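Local coordinates for family 88 glycosyl hydrolase (Bacteroides thetaiotaomicron, PDB 5NOA), which probably acts as a polysaccharide lyase that removes rhamnose caps from arabinogalactan proteins such as gum arabic, within a family otherwise known for glycoside hydrolysis, at residues D229-L240 with Y253-A261. Numbering follows the deposited sequence.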
loop_
_atom_site.group_PDB
_atom_site.type_symbol
_atom_site.label_atom_id
_atom_site.label_comp_id
_atom_site.label_asym_id
_atom_site.label_seq_id
_atom_site.Cartn_x
_atom_site.Cartn_y
_atom_site.Cartn_z
ATOM N N ASP A 229 -3.862 8.116 -2.656
ATOM C CA ASP A 229 -3.035 8.673 -1.614
ATOM C C ASP A 229 -2.722 7.677 -0.503
ATOM O O ASP A 229 -1.649 7.778 0.115
ATOM C CB ASP A 229 -3.611 9.966 -1.082
ATOM C CG ASP A 229 -3.325 11.088 -2.007
ATOM O OD1 ASP A 229 -4.011 11.160 -3.084
ATOM O OD2 ASP A 229 -2.381 11.860 -1.740
ATOM N N GLY A 230 -3.633 6.758 -0.257
ATOM C CA GLY A 230 -3.365 5.692 0.688
ATOM C C GLY A 230 -2.175 4.856 0.281
ATOM O O GLY A 230 -1.295 4.589 1.093
ATOM N N TRP A 231 -2.116 4.477 -0.985
ATOM C CA TRP A 231 -0.981 3.731 -1.480
ATOM C C TRP A 231 0.304 4.493 -1.236
ATOM O O TRP A 231 1.323 3.935 -0.802
ATOM C CB TRP A 231 -1.055 3.461 -2.982
ATOM C CG TRP A 231 -2.134 2.530 -3.468
ATOM C CD1 TRP A 231 -3.126 2.866 -4.324
ATOM C CD2 TRP A 231 -2.247 1.112 -3.275
ATOM N NE1 TRP A 231 -3.866 1.763 -4.653
ATOM C CE2 TRP A 231 -3.350 0.681 -4.025
ATOM C CE3 TRP A 231 -1.527 0.157 -2.563
ATOM C CZ2 TRP A 231 -3.751 -0.651 -4.078
ATOM C CZ3 TRP A 231 -1.922 -1.176 -2.646
ATOM C CH2 TRP A 231 -3.040 -1.551 -3.381
ATOM N N VAL A 232 0.296 5.794 -1.489
ATOM C CA VAL A 232 1.516 6.577 -1.382
ATOM C C VAL A 232 1.970 6.682 0.073
ATOM O O VAL A 232 3.151 6.513 0.384
ATOM C CB VAL A 232 1.387 7.964 -2.019
ATOM C CG1 VAL A 232 2.707 8.727 -1.884
ATOM C CG2 VAL A 232 0.973 7.890 -3.484
ATOM N N LEU A 233 1.044 7.005 0.975
ATOM C CA LEU A 233 1.436 7.187 2.366
ATOM C C LEU A 233 1.966 5.868 2.940
ATOM O O LEU A 233 2.977 5.846 3.655
ATOM C CB LEU A 233 0.277 7.706 3.209
ATOM C CG LEU A 233 0.657 8.094 4.626
ATOM C CD1 LEU A 233 1.372 9.436 4.620
ATOM C CD2 LEU A 233 -0.584 8.225 5.516
ATOM N N ALA A 234 1.249 4.780 2.665
ATOM C CA ALA A 234 1.721 3.472 3.116
ATOM C C ALA A 234 3.048 3.067 2.493
ATOM O O ALA A 234 3.892 2.469 3.149
ATOM C CB ALA A 234 0.674 2.412 2.814
ATOM N N GLY A 235 3.227 3.410 1.223
ATOM C CA GLY A 235 4.484 3.137 0.570
ATOM C C GLY A 235 5.655 3.882 1.146
ATOM O O GLY A 235 6.734 3.322 1.330
ATOM N N LEU A 236 5.454 5.158 1.455
ATOM C CA LEU A 236 6.479 5.936 2.095
ATOM C C LEU A 236 6.812 5.393 3.488
ATOM O O LEU A 236 7.985 5.364 3.874
ATOM C CB LEU A 236 6.101 7.406 2.168
ATOM C CG LEU A 236 6.168 8.163 0.857
ATOM C CD1 LEU A 236 5.472 9.516 0.963
ATOM C CD2 LEU A 236 7.602 8.305 0.367
ATOM N N ALA A 237 5.817 4.946 4.239
ATOM C CA ALA A 237 6.088 4.304 5.525
ATOM C C ALA A 237 6.972 3.089 5.333
ATOM O O ALA A 237 7.941 2.922 6.054
ATOM C CB ALA A 237 4.774 3.959 6.212
ATOM N N LYS A 238 6.667 2.255 4.353
ATOM C CA LYS A 238 7.497 1.067 4.130
ATOM C C LYS A 238 8.917 1.408 3.690
ATOM O O LYS A 238 9.872 0.738 4.105
ATOM C CB LYS A 238 6.801 0.160 3.143
ATOM C CG LYS A 238 5.616 -0.543 3.768
ATOM C CD LYS A 238 4.801 -1.258 2.744
ATOM C CE LYS A 238 5.313 -2.600 2.395
ATOM N NZ LYS A 238 5.251 -3.591 3.509
ATOM N N VAL A 239 9.079 2.471 2.909
ATOM C CA VAL A 239 10.424 2.940 2.549
ATOM C C VAL A 239 11.176 3.334 3.810
ATOM O O VAL A 239 12.338 2.901 4.012
ATOM C CB VAL A 239 10.378 4.115 1.559
ATOM C CG1 VAL A 239 11.703 4.847 1.480
ATOM C CG2 VAL A 239 9.978 3.639 0.188
ATOM N N LEU A 240 10.548 4.172 4.655
ATOM C CA LEU A 240 11.250 4.661 5.835
ATOM C C LEU A 240 11.537 3.552 6.825
ATOM O O LEU A 240 12.501 3.669 7.595
ATOM C CB LEU A 240 10.460 5.777 6.478
ATOM C CG LEU A 240 10.447 7.038 5.630
ATOM C CD1 LEU A 240 9.507 8.098 6.214
ATOM C CD2 LEU A 240 11.836 7.620 5.424
ATOM N N TYR A 253 12.451 12.056 1.729
ATOM C CA TYR A 253 11.330 11.144 1.938
ATOM C C TYR A 253 10.588 11.455 3.207
ATOM O O TYR A 253 9.353 11.447 3.237
ATOM C CB TYR A 253 11.770 9.687 1.962
ATOM C CG TYR A 253 12.613 9.271 0.792
ATOM C CD1 TYR A 253 12.416 9.777 -0.496
ATOM C CD2 TYR A 253 13.656 8.428 0.963
ATOM C CE1 TYR A 253 13.234 9.390 -1.551
ATOM C CE2 TYR A 253 14.465 8.014 -0.074
ATOM C CZ TYR A 253 14.236 8.496 -1.343
ATOM O OH TYR A 253 15.018 8.089 -2.395
ATOM N N ILE A 254 11.332 11.765 4.281
ATOM C CA ILE A 254 10.710 12.128 5.538
ATOM C C ILE A 254 9.878 13.380 5.356
ATOM O O ILE A 254 8.725 13.455 5.842
ATOM C CB ILE A 254 11.775 12.337 6.639
ATOM C CG1 ILE A 254 12.486 10.997 6.955
ATOM C CG2 ILE A 254 11.176 13.006 7.866
ATOM C CD1 ILE A 254 13.689 11.131 7.838
ATOM N N ASP A 255 10.459 14.364 4.678
ATOM C CA ASP A 255 9.770 15.641 4.489
ATOM C C ASP A 255 8.453 15.447 3.739
ATOM O O ASP A 255 7.427 16.015 4.106
ATOM C CB ASP A 255 10.652 16.662 3.756
ATOM C CG ASP A 255 11.769 17.253 4.625
ATOM O OD1 ASP A 255 11.787 17.003 5.841
ATOM O OD2 ASP A 255 12.651 17.943 4.053
ATOM N N ARG A 256 8.485 14.638 2.684
ATOM C CA ARG A 256 7.257 14.380 1.939
ATOM C C ARG A 256 6.253 13.568 2.739
ATOM O O ARG A 256 5.054 13.808 2.668
ATOM C CB ARG A 256 7.556 13.688 0.609
ATOM C CG ARG A 256 6.344 13.387 -0.245
ATOM C CD ARG A 256 5.525 14.572 -0.701
ATOM N NE ARG A 256 6.255 15.344 -1.686
ATOM C CZ ARG A 256 6.764 16.542 -1.500
ATOM N NH1 ARG A 256 6.684 17.182 -0.305
ATOM N NH2 ARG A 256 7.430 17.100 -2.493
ATOM N N PHE A 257 6.733 12.576 3.464
ATOM C CA PHE A 257 5.850 11.807 4.337
ATOM C C PHE A 257 5.125 12.727 5.320
ATOM O O PHE A 257 3.929 12.597 5.496
ATOM C CB PHE A 257 6.679 10.760 5.059
ATOM C CG PHE A 257 5.903 9.840 5.933
ATOM C CD1 PHE A 257 5.019 8.929 5.419
ATOM C CD2 PHE A 257 6.152 9.792 7.283
ATOM C CE1 PHE A 257 4.339 8.029 6.230
ATOM C CE2 PHE A 257 5.468 8.912 8.098
ATOM C CZ PHE A 257 4.560 8.041 7.570
ATOM N N ARG A 258 5.859 13.662 5.914
ATOM C CA ARG A 258 5.239 14.572 6.857
ATOM C C ARG A 258 4.217 15.501 6.202
ATOM O O ARG A 258 3.167 15.762 6.805
ATOM C CB ARG A 258 6.283 15.399 7.591
ATOM C CG ARG A 258 7.099 14.536 8.556
ATOM C CD ARG A 258 7.962 15.431 9.390
ATOM N NE ARG A 258 8.856 14.744 10.273
ATOM C CZ ARG A 258 10.159 14.947 10.365
ATOM N NH1 ARG A 258 10.811 15.855 9.653
ATOM N NH2 ARG A 258 10.804 14.214 11.241
ATOM N N THR A 259 4.520 16.005 4.991
ATOM C CA THR A 259 3.572 16.917 4.323
ATOM C C THR A 259 2.299 16.170 3.923
ATOM O O THR A 259 1.167 16.634 4.131
ATOM C CB THR A 259 4.182 17.643 3.103
ATOM O OG1 THR A 259 4.505 16.768 1.975
ATOM C CG2 THR A 259 5.334 18.460 3.507
ATOM N N LEU A 260 2.491 14.988 3.375
ATOM C CA LEU A 260 1.345 14.171 2.962
ATOM C C LEU A 260 0.503 13.767 4.168
ATOM O O LEU A 260 -0.725 13.875 4.142
ATOM C CB LEU A 260 1.855 12.943 2.220
ATOM C CG LEU A 260 0.822 11.998 1.670
ATOM C CD1 LEU A 260 -0.097 12.683 0.695
ATOM C CD2 LEU A 260 1.467 10.768 1.053
ATOM N N ALA A 261 1.168 13.356 5.244
ATOM C CA ALA A 261 0.406 13.002 6.444
ATOM C C ALA A 261 -0.462 14.131 6.960
ATOM O O ALA A 261 -1.626 13.940 7.348
ATOM C CB ALA A 261 1.352 12.555 7.554
#
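Phe257 enters a four-residue hole formed by Leu233, Leu236, Ala237 and Leu240, a knobs-into-holes fit joining two consecutive helices of an (alpha/alpha)6 barrel, the six-hairpin architecture of this clan. The helix axes run roughly antiparallel, at 145°, and approach to 10.1 Å, as expected for a helical hairpin. With CG anti to the backbone N (chi1 -177°), the phenyl group swings from a backbone bond directed past the partner helix into that hole. Its CE1 lies 3.6 Å from Leu233 O, which sits at the ring edge near the ring plane, while that carbonyl still accepts the helical bond from Ala237 N. Leu233 CD1 reaches the same CE1 at 3.7 Å, its side chain crossing the phenylalanine at about a right angle, and Leu236 CB lies 3.7 Å from CD1 of the ring. On the CD2 side of the ring, Leu240 CD1 approaches Phe257 CD2 obliquely, at 3.9 Å. Replacing Phe257 by an alanine would probably open a gap between these four residues and leave the leucine side chains freer to turn.

One turn further, Leu260 is the second knob, set among Asp229, Val232, Leu233 and Leu236. Its two methyls divide the work: CD2 packs 3.8 Å from Val232 CG1, whereas CD1 touches Asp229 OD2, the two side chains crossing at a slant. That carboxylate is held from outside, OD2 accepting a hydrogen bond from Tyr204 N. At the other end, Leu240 CD2 touches Ile254 CG1 at 3.8 Å and also meets Tyr253 CB.

Beyond this layer, Trp301 of helix 289-304 packs on Ala237 and Leu240. Arg256 turns its polar end to a salt bridge with Asp193, yet its aliphatic CG remains 4.1 Å from Leu236 CD1.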